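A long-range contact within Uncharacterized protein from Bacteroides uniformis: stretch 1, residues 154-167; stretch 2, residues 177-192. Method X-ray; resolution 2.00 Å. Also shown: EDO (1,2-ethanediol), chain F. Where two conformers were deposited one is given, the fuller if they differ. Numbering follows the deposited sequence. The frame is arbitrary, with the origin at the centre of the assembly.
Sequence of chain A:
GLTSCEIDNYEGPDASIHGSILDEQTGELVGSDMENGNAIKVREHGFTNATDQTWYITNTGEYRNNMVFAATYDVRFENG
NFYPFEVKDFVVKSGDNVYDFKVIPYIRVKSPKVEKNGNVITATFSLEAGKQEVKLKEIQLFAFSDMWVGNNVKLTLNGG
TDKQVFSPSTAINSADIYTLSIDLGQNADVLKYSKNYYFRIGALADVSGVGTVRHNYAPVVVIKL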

ATOM      1  N   LYS A 154      -5.644  11.651   0.690  1.00 25.27           N
ATOM      2  CA  LYS A 154      -6.957  11.459   0.085  1.00 25.35           C
ATOM      3  C   LYS A 154      -7.861  12.662   0.247  1.00 29.20           C
ATOM      4  O   LYS A 154      -7.704  13.461   1.184  1.00 27.64           O
ATOM      5  CB  LYS A 154      -7.641  10.230   0.729  1.00 28.62           C
ATOM      6  CG  LYS A 154      -7.876  10.387   2.234  1.00 25.65           C
ATOM      7  CD  LYS A 154      -8.364   9.106   2.896  1.00 28.94           C
ATOM      8  CE  LYS A 154      -8.460   9.341   4.399  1.00 34.55           C
ATOM      9  NZ  LYS A 154      -9.296   8.316   5.052  1.00 49.49           N
ATOM     10  N   LEU A 155      -8.837  12.755  -0.669  1.00 25.15           N
ATOM     11  CA  LEU A 155      -9.874  13.772  -0.673  1.00 24.43           C
ATOM     12  C   LEU A 155     -11.069  13.248   0.112  1.00 27.73           C
ATOM     13  O   LEU A 155     -11.269  12.046   0.199  1.00 26.50           O
ATOM     14  CB  LEU A 155     -10.278  14.110  -2.122  1.00 23.52           C
ATOM     15  CG  LEU A 155      -9.177  14.724  -2.984  1.00 26.24           C
ATOM     16  CD1 LEU A 155      -9.554  14.656  -4.472  1.00 24.43           C
ATOM     17  CD2 LEU A 155      -8.872  16.174  -2.535  1.00 26.56           C
ATOM     18  N   THR A 156     -11.824  14.153   0.719  1.00 27.14           N
ATOM     19  CA  THR A 156     -13.040  13.840   1.480  1.00 26.26           C
ATOM     20  C   THR A 156     -14.170  13.903   0.456  1.00 26.88           C
ATOM     21  O   THR A 156     -14.351  14.952  -0.179  1.00 24.08           O
ATOM     22  CB  THR A 156     -13.184  14.853   2.614  1.00 34.65           C
ATOM     23  OG1 THR A 156     -11.992  14.801   3.389  1.00 36.03           O
ATOM     24  CG2 THR A 156     -14.430  14.609   3.473  1.00 30.67           C
ATOM     25  N   LEU A 157     -14.909  12.800   0.302  1.00 24.84           N
ATOM     26  CA  LEU A 157     -15.950  12.686  -0.719  1.00 25.28           C
ATOM     27  C   LEU A 157     -17.361  12.529  -0.159  1.00 29.96           C
ATOM     28  O   LEU A 157     -17.545  11.977   0.922  1.00 28.97           O
ATOM     29  CB  LEU A 157     -15.629  11.483  -1.636  1.00 23.99           C
ATOM     30  CG  LEU A 157     -14.256  11.488  -2.362  1.00 26.15           C
ATOM     31  CD1 LEU A 157     -14.020  10.166  -3.076  1.00 24.87           C
ATOM     32  CD2 LEU A 157     -14.127  12.685  -3.349  1.00 25.52           C
ATOM     33  N   ASN A 158     -18.362  12.926  -0.977  1.00 27.63           N
ATOM     34  CA  ASN A 158     -19.779  12.795  -0.649  1.00 28.37           C
ATOM     35  C   ASN A 158     -20.399  11.576  -1.304  1.00 32.90           C
ATOM     36  O   ASN A 158     -19.999  11.218  -2.410  1.00 31.40           O
ATOM     37  CB  ASN A 158     -20.538  14.021  -1.128  1.00 26.81           C
ATOM     38  CG  ASN A 158     -20.016  15.340  -0.663  1.00 34.92           C
ATOM     39  OD1 ASN A 158     -19.792  15.562   0.524  1.00 34.69           O
ATOM     40  ND2 ASN A 158     -19.938  16.287  -1.585  1.00 29.25           N
ATOM     41  N   GLY A 159     -21.410  10.984  -0.650  1.00 31.41           N
ATOM     42  CA  GLY A 159     -22.155   9.868  -1.218  1.00 31.95           C
ATOM     43  C   GLY A 159     -22.058   8.520  -0.548  1.00 36.59           C
ATOM     44  O   GLY A 159     -22.989   7.727  -0.662  1.00 37.20           O
ATOM     45  N   GLY A 160     -20.916   8.241   0.074  1.00 33.75           N
ATOM     46  CA  GLY A 160     -20.654   6.999   0.807  1.00 34.12           C
ATOM     47  C   GLY A 160     -20.353   5.739   0.015  1.00 34.82           C
ATOM     48  O   GLY A 160     -19.968   4.728   0.610  1.00 33.42           O
ATOM     49  N   THR A 161     -20.542   5.765  -1.318  1.00 31.34           N
ATOM     50  CA  THR A 161     -20.335   4.589  -2.205  1.00 30.97           C
ATOM     51  C   THR A 161     -18.831   4.321  -2.514  1.00 32.04           C
ATOM     52  O   THR A 161     -18.504   3.306  -3.139  1.00 31.46           O
ATOM     53  CB  THR A 161     -21.123   4.786  -3.518  1.00 37.66           C
ATOM     54  OG1 THR A 161     -20.810   6.069  -4.026  1.00 39.88           O
ATOM     55  CG2 THR A 161     -22.626   4.714  -3.318  1.00 37.93           C
ATOM     56  N   ASP A 162     -17.931   5.248  -2.116  1.00 26.13           N
ATOM     57  CA  ASP A 162     -16.487   5.139  -2.343  1.00 24.21           C
ATOM     58  C   ASP A 162     -15.812   4.279  -1.268  1.00 29.65           C
ATOM     59  O   ASP A 162     -14.622   3.994  -1.378  1.00 28.13           O
ATOM     60  CB  ASP A 162     -15.845   6.539  -2.355  1.00 23.62           C
ATOM     61  CG  ASP A 162     -16.114   7.321  -1.073  1.00 34.83           C
ATOM     62  OD1 ASP A 162     -17.313   7.507  -0.727  1.00 36.80           O
ATOM     63  OD2 ASP A 162     -15.124   7.748  -0.410  1.00 32.30           O
ATOM     64  N   LYS A 163     -16.567   3.909  -0.213  1.00 27.61           N
ATOM     65  CA  LYS A 163     -16.051   3.173   0.926  1.00 27.85           C
ATOM     66  C   LYS A 163     -17.118   2.256   1.547  1.00 33.45           C
ATOM     67  O   LYS A 163     -18.276   2.648   1.663  1.00 34.15           O
ATOM     68  CB  LYS A 163     -15.554   4.198   1.976  1.00 29.50           C
ATOM     69  CG  LYS A 163     -14.972   3.599   3.265  1.00 32.94           C
ATOM     70  CD  LYS A 163     -14.640   4.692   4.280  1.00 36.45           C
ATOM     71  CE  LYS A 163     -13.894   4.113   5.462  1.00 37.56           C
ATOM     72  NZ  LYS A 163     -13.669   5.120   6.528  1.00 38.66           N
ATOM     73  N   GLN A 164     -16.706   1.044   1.964  1.00 32.67           N
ATOM     74  CA  GLN A 164     -17.583   0.109   2.658  0.50 33.68           C
ATOM     75  C   GLN A 164     -16.849  -0.487   3.852  1.00 38.67           C
ATOM     76  O   GLN A 164     -15.666  -0.853   3.754  1.00 37.11           O
ATOM     77  CB  GLN A 164     -18.151  -0.988   1.749  0.50 35.60           C
ATOM     78  CG  GLN A 164     -19.384  -1.662   2.379  0.50 35.53           C
ATOM     79  CD  GLN A 164     -19.931  -2.839   1.623  0.50 47.55           C
ATOM     80  OE1 GLN A 164     -19.372  -3.272   0.610  0.50 46.65           O
ATOM     81  NE2 GLN A 164     -21.028  -3.406   2.130  0.50 32.56           N
ATOM     82  N   VAL A 165     -17.548  -0.521   5.009  1.00 35.29           N
ATOM     83  CA  VAL A 165     -17.002  -1.036   6.269  1.00 36.04           C
ATOM     84  C   VAL A 165     -17.776  -2.288   6.617  1.00 42.61           C
ATOM     85  O   VAL A 165     -19.017  -2.326   6.503  1.00 43.36           O
ATOM     86  CB  VAL A 165     -17.011   0.014   7.423  1.00 40.79           C
ATOM     87  CG1 VAL A 165     -16.485  -0.579   8.741  1.00 41.78           C
ATOM     88  CG2 VAL A 165     -16.208   1.261   7.039  1.00 38.21           C
ATOM     89  N   PHE A 166     -17.034  -3.335   6.983  1.00 39.93           N
ATOM     90  CA  PHE A 166     -17.614  -4.615   7.386  1.00 41.59           C
ATOM     91  C   PHE A 166     -17.444  -4.755   8.898  1.00 46.89           C
ATOM     92  O   PHE A 166     -16.315  -4.736   9.407  1.00 45.69           O
ATOM     93  CB  PHE A 166     -16.991  -5.797   6.603  1.00 43.10           C
ATOM     94  CG  PHE A 166     -17.025  -5.569   5.105  1.00 43.32           C
ATOM     95  CD1 PHE A 166     -15.973  -4.927   4.457  1.00 43.52           C
ATOM     96  CD2 PHE A 166     -18.113  -5.989   4.345  1.00 46.33           C
ATOM     97  CE1 PHE A 166     -16.034  -4.657   3.089  1.00 43.62           C
ATOM     98  CE2 PHE A 166     -18.159  -5.743   2.967  1.00 48.29           C
ATOM     99  CZ  PHE A 166     -17.113  -5.087   2.347  1.00 44.46           C
ATOM    100  N   SER A 167     -18.582  -4.781   9.617  1.00 45.26           N
ATOM    101  CA  SER A 167     -18.595  -4.930  11.064  1.00 47.10           C
ATOM    102  C   SER A 167     -19.709  -5.912  11.458  1.00 51.22           C
ATOM    103  O   SER A 167     -20.892  -5.583  11.320  1.00 50.90           O
ATOM    104  CB  SER A 167     -18.743  -3.583  11.767  1.00 53.33           C
ATOM    105  OG  SER A 167     -18.754  -3.771  13.175  1.00 67.97           O
ATOM    106  N   ILE A 177     -17.093 -10.356  -6.349  1.00 44.28           N
ATOM    107  CA  ILE A 177     -16.800  -9.125  -7.076  1.00 42.38           C
ATOM    108  C   ILE A 177     -17.281  -7.946  -6.245  1.00 44.00           C
ATOM    109  O   ILE A 177     -18.461  -7.870  -5.873  1.00 44.93           O
ATOM    110  CB  ILE A 177     -17.377  -9.084  -8.522  1.00 46.44           C
ATOM    111  CG1 ILE A 177     -17.139 -10.409  -9.323  1.00 48.91           C
ATOM    112  CG2 ILE A 177     -16.896  -7.826  -9.280  1.00 43.16           C
ATOM    113  CD1 ILE A 177     -15.671 -10.712  -9.791  1.00 58.60           C
ATOM    114  N   TYR A 178     -16.355  -7.027  -5.955  1.00 38.79           N
ATOM    115  CA  TYR A 178     -16.654  -5.809  -5.212  1.00 36.88           C
ATOM    116  C   TYR A 178     -16.754  -4.638  -6.171  1.00 39.06           C
ATOM    117  O   TYR A 178     -16.037  -4.602  -7.165  1.00 37.17           O
ATOM    118  CB  TYR A 178     -15.588  -5.550  -4.138  1.00 36.43           C
ATOM    119  CG  TYR A 178     -15.567  -6.576  -3.025  1.00 39.53           C
ATOM    120  CD1 TYR A 178     -16.367  -6.424  -1.895  1.00 42.10           C
ATOM    121  CD2 TYR A 178     -14.714  -7.674  -3.076  1.00 40.53           C
ATOM    122  CE1 TYR A 178     -16.330  -7.347  -0.852  1.00 43.73           C
ATOM    123  CE2 TYR A 178     -14.674  -8.609  -2.043  1.00 42.69           C
ATOM    124  CZ  TYR A 178     -15.482  -8.437  -0.930  1.00 51.58           C
ATOM    125  OH  TYR A 178     -15.456  -9.342   0.100  1.00 53.09           O
ATOM    126  N   THR A 179     -17.669  -3.699  -5.893  1.00 36.57           N
ATOM    127  CA  THR A 179     -17.848  -2.464  -6.681  1.00 34.08           C
ATOM    128  C   THR A 179     -17.863  -1.264  -5.748  1.00 34.51           C
ATOM    129  O   THR A 179     -18.572  -1.278  -4.740  1.00 34.47           O
ATOM    130  CB  THR A 179     -19.151  -2.539  -7.525  1.00 43.95           C
ATOM    131  OG1 THR A 179     -19.080  -3.681  -8.390  1.00 46.34           O
ATOM    132  CG2 THR A 179     -19.381  -1.286  -8.373  1.00 39.39           C
ATOM    133  N   LEU A 180     -17.076  -0.223  -6.082  1.00 29.10           N
ATOM    134  CA  LEU A 180     -17.039   1.071  -5.388  1.00 28.13           C
ATOM    135  C   LEU A 180     -17.259   2.162  -6.431  1.00 31.45           C
ATOM    136  O   LEU A 180     -16.913   1.975  -7.595  1.00 31.25           O
ATOM    137  CB  LEU A 180     -15.750   1.299  -4.565  1.00 26.33           C
ATOM    138  CG  LEU A 180     -15.514   0.280  -3.424  1.00 29.70           C
ATOM    139  CD1 LEU A 180     -14.082   0.309  -2.972  1.00 27.69           C
ATOM    140  CD2 LEU A 180     -16.494   0.488  -2.237  1.00 31.14           C
ATOM    141  N   SER A 181     -17.892   3.264  -6.031  1.00 28.78           N
ATOM    142  CA  SER A 181     -18.273   4.350  -6.935  1.00 27.86           C
ATOM    143  C   SER A 181     -18.026   5.718  -6.365  1.00 32.26           C
ATOM    144  O   SER A 181     -18.243   5.939  -5.161  1.00 32.10           O
ATOM    145  CB  SER A 181     -19.773   4.265  -7.241  1.00 32.92           C
ATOM    146  OG  SER A 181     -20.082   3.260  -8.187  1.00 44.42           O
ATOM    147  N   ILE A 182     -17.704   6.674  -7.268  1.00 27.80           N
ATOM    148  CA  ILE A 182     -17.614   8.099  -6.976  1.00 26.37           C
ATOM    149  C   ILE A 182     -18.466   8.830  -8.030  1.00 30.92           C
ATOM    150  O   ILE A 182     -18.210   8.691  -9.227  1.00 30.87           O
ATOM    151  CB  ILE A 182     -16.176   8.673  -6.889  1.00 27.24           C
ATOM    152  CG1 ILE A 182     -15.318   7.934  -5.819  1.00 26.69           C
ATOM    153  CG2 ILE A 182     -16.231  10.193  -6.586  1.00 25.89           C
ATOM    154  CD1 ILE A 182     -13.811   8.000  -6.096  1.00 26.77           C
ATOM    155  N   ASP A 183     -19.482   9.579  -7.583  1.00 27.11           N
ATOM    156  CA  ASP A 183     -20.311  10.386  -8.478  1.00 27.53           C
ATOM    157  C   ASP A 183     -19.584  11.709  -8.642  1.00 28.62           C
ATOM    158  O   ASP A 183     -19.374  12.405  -7.653  1.00 28.37           O
ATOM    159  CB  ASP A 183     -21.746  10.571  -7.908  1.00 30.37           C
ATOM    160  CG  ASP A 183     -22.696  11.336  -8.829  1.00 35.21           C
ATOM    161  OD1 ASP A 183     -22.403  12.503  -9.160  1.00 33.41           O
ATOM    162  OD2 ASP A 183     -23.736  10.789  -9.176  1.00 42.90           O
ATOM    163  N   LEU A 184     -19.201  12.062  -9.869  1.00 25.16           N
ATOM    164  CA  LEU A 184     -18.436  13.282 -10.114  1.00 24.22           C
ATOM    165  C   LEU A 184     -19.228  14.552  -9.868  1.00 29.85           C
ATOM    166  O   LEU A 184     -18.634  15.525  -9.398  1.00 28.93           O
ATOM    167  CB  LEU A 184     -17.833  13.279 -11.519  1.00 23.78           C
ATOM    168  CG  LEU A 184     -16.796  12.158 -11.730  1.00 26.75           C
ATOM    169  CD1 LEU A 184     -16.288  12.144 -13.190  1.00 27.58           C
ATOM    170  CD2 LEU A 184     -15.647  12.283 -10.709  1.00 26.96           C
ATOM    171  N   GLY A 185     -20.532  14.535 -10.171  1.00 28.61           N
ATOM    172  CA  GLY A 185     -21.420  15.684  -9.981  1.00 28.87           C
ATOM    173  C   GLY A 185     -21.597  16.053  -8.519  1.00 31.23           C
ATOM    174  O   GLY A 185     -21.730  17.232  -8.180  1.00 30.53           O
ATOM    175  N   GLN A 186     -21.605  15.031  -7.646  1.00 26.68           N
ATOM    176  CA  GLN A 186     -21.750  15.151  -6.200  1.00 27.51           C
ATOM    177  C   GLN A 186     -20.419  15.516  -5.525  1.00 30.14           C
ATOM    178  O   GLN A 186     -20.409  15.825  -4.334  1.00 30.25           O
ATOM    179  CB  GLN A 186     -22.289  13.814  -5.630  1.00 29.45           C
ATOM    180  CG  GLN A 186     -23.809  13.623  -5.918  1.00 29.79           C
ATOM    181  CD  GLN A 186     -24.660  14.691  -5.293  1.00 32.94           C
ATOM    182  OE1 GLN A 186     -25.166  15.619  -5.964  1.00 35.59           O
ATOM    183  NE2 GLN A 186     -24.767  14.645  -3.980  1.00 25.73           N
ATOM    184  N   ASN A 187     -19.301  15.485  -6.294  1.00 24.69           N
ATOM    185  CA  ASN A 187     -17.965  15.735  -5.800  1.00 23.42           C
ATOM    186  C   ASN A 187     -17.182  16.717  -6.679  1.00 28.31           C
ATOM    187  O   ASN A 187     -15.947  16.694  -6.690  1.00 27.82           O
ATOM    188  CB  ASN A 187     -17.245  14.384  -5.707  1.00 22.93           C
ATOM    189  CG  ASN A 187     -17.793  13.555  -4.571  1.00 34.69           C
ATOM    190  OD1 ASN A 187     -17.645  13.921  -3.414  1.00 27.78           O
ATOM    191  ND2 ASN A 187     -18.564  12.516  -4.876  1.00 26.00           N
ATOM    192  N   ALA A 188     -17.889  17.621  -7.364  1.00 27.11           N
ATOM    193  CA  ALA A 188     -17.271  18.598  -8.283  1.00 26.24           C
ATOM    194  C   ALA A 188     -16.346  19.603  -7.576  1.00 28.57           C
ATOM    195  O   ALA A 188     -15.493  20.188  -8.220  1.00 27.19           O
ATOM    196  CB  ALA A 188     -18.354  19.347  -9.030  1.00 28.34           C
ATOM    197  N   ASP A 189     -16.524  19.803  -6.268  1.00 27.38           N
ATOM    198  CA  ASP A 189     -15.741  20.744  -5.460  1.00 26.20           C
ATOM    199  C   ASP A 189     -14.261  20.291  -5.327  1.00 26.94           C
ATOM    200  O   ASP A 189     -13.359  21.140  -5.353  1.00 25.85           O
ATOM    201  CB  ASP A 189     -16.398  20.929  -4.060  1.00 27.39           C
ATOM    202  CG  ASP A 189     -16.484  19.697  -3.170  1.00 27.20           C
ATOM    203  OD1 ASP A 189     -16.584  18.562  -3.714  1.00 24.28           O
ATOM    204  OD2 ASP A 189     -16.468  19.859  -1.925  1.00 28.08           O
ATOM    205  N   VAL A 190     -14.015  18.979  -5.234  1.00 23.67           N
ATOM    206  CA  VAL A 190     -12.655  18.447  -5.058  1.00 22.68           C
ATOM    207  C   VAL A 190     -12.190  17.593  -6.260  1.00 26.43           C
ATOM    208  O   VAL A 190     -11.003  17.308  -6.359  1.00 25.33           O
ATOM    209  CB  VAL A 190     -12.475  17.697  -3.714  1.00 26.02           C
ATOM    210  CG1 VAL A 190     -12.702  18.651  -2.537  1.00 27.12           C
ATOM    211  CG2 VAL A 190     -13.369  16.452  -3.615  1.00 25.30           C
ATOM    212  N   LEU A 191     -13.111  17.181  -7.156  1.00 23.83           N
ATOM    213  CA  LEU A 191     -12.758  16.424  -8.374  1.00 23.01           C
ATOM    214  C   LEU A 191     -13.165  17.309  -9.527  1.00 26.43           C
ATOM    215  O   LEU A 191     -14.297  17.245  -9.995  1.00 26.06           O
ATOM    216  CB  LEU A 191     -13.446  15.034  -8.402  1.00 22.11           C
ATOM    217  CG  LEU A 191     -12.959  14.028  -7.334  1.00 25.59           C
ATOM    218  CD1 LEU A 191     -13.852  12.807  -7.307  1.00 25.43           C
ATOM    219  CD2 LEU A 191     -11.529  13.613  -7.568  1.00 24.54           C
ATOM    220  N   LYS A 192     -12.278  18.221  -9.897  1.00 26.16           N
ATOM    221  CA  LYS A 192     -12.590  19.293 -10.827  1.00 27.49           C
ATOM    222  C   LYS A 192     -12.559  18.878 -12.277  1.00 29.25           C
ATOM    223  O   LYS A 192     -11.638  18.219 -12.737  1.00 28.25           O
ATOM    224  CB  LYS A 192     -11.669  20.503 -10.596  1.00 31.29           C
ATOM    225  CG  LYS A 192     -11.686  21.001  -9.145  1.00 42.67           C
ATOM    226  CD  LYS A 192     -10.931  22.316  -9.018  1.00 55.42           C
ATOM    227  CE  LYS A 192     -10.054  22.368  -7.796  1.00 68.57           C
ATOM    228  NZ  LYS A 192      -9.062  23.481  -7.880  1.00 77.60           N
TER
HETATM  229  C1  EDO F 304     -20.028   0.091  10.092  1.00 61.83           C
HETATM  230  O1  EDO F 304     -19.080   0.012  11.145  1.00 61.85           O
HETATM  231  C2  EDO F 304     -20.117  -1.285   9.394  1.00 61.50           C
HETATM  232  O2  EDO F 304     -21.088  -1.258   8.363  1.00 63.53           O
HETATM  233  O   HOH W   1     -15.332  18.017  -0.084  1.00 34.61           O
HETATM  234  O   HOH W   2     -18.703  18.833  -0.626  1.00 27.90           O
HETATM  235  O   HOH W   3     -20.443   9.322  -4.947  1.00 28.76           O

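Irregular chain segments can be joined when side-chain amides stand in for a missing backbone partner, and this contact, which buries 713 Å² in all, illustrates the principle. Stretch 1 begins as an extended loop anchored by apolar side chains. L155 points toward the other stretch, its CD1 lying 3.8 Å from L191 CD2 and its CD2 4.1 Å from V190 CB. L157 continues the greasy patch: CD2 rests 3.9 Å from V190 CG2, while CD1 meets I182 CD1 at 3.7 Å.

At N158 the chemistry turns polar. The carboxamide of N187 reads the N158 backbone much as a neighbouring strand would, accepting from N158 N through OD1 (2.7 Å) and donating from ND2 to N158 O (3.1 Å), both nearly linear. The same ND2 donates to D183 O at 2.9 Å, so both ND2 protons are used, one across the contact and one tying the side chain back to its own stretch. N158 reciprocates, its ND2 donating to Q186 O at 2.8 Å.

G159 and G160 then carry the chain into a type I turn from G160 to K163; G159 adopts backbone angles that would jam a CB against the preceding carbonyl. Within the turn, T161 engages both backbone polar groups of S181: S181 N donates to T161 O (3.0 Å), and T161 OG1 donates to S181 O (2.8 Å). A water bonded to N158 O and D183 N adds a weak bond to T161 OG1. D162 points away overall, yet its CB still packs 3.8 Å from I182 CG1.

From K163, where the turn ends, strand 163-166 runs at 137° to strand 178-183, their axes no closer than 7.9 Å. Side chains span the gap: F166 CZ approaches Y178 CE1 obliquely at 4.0 Å, an apolar contact closing the interface.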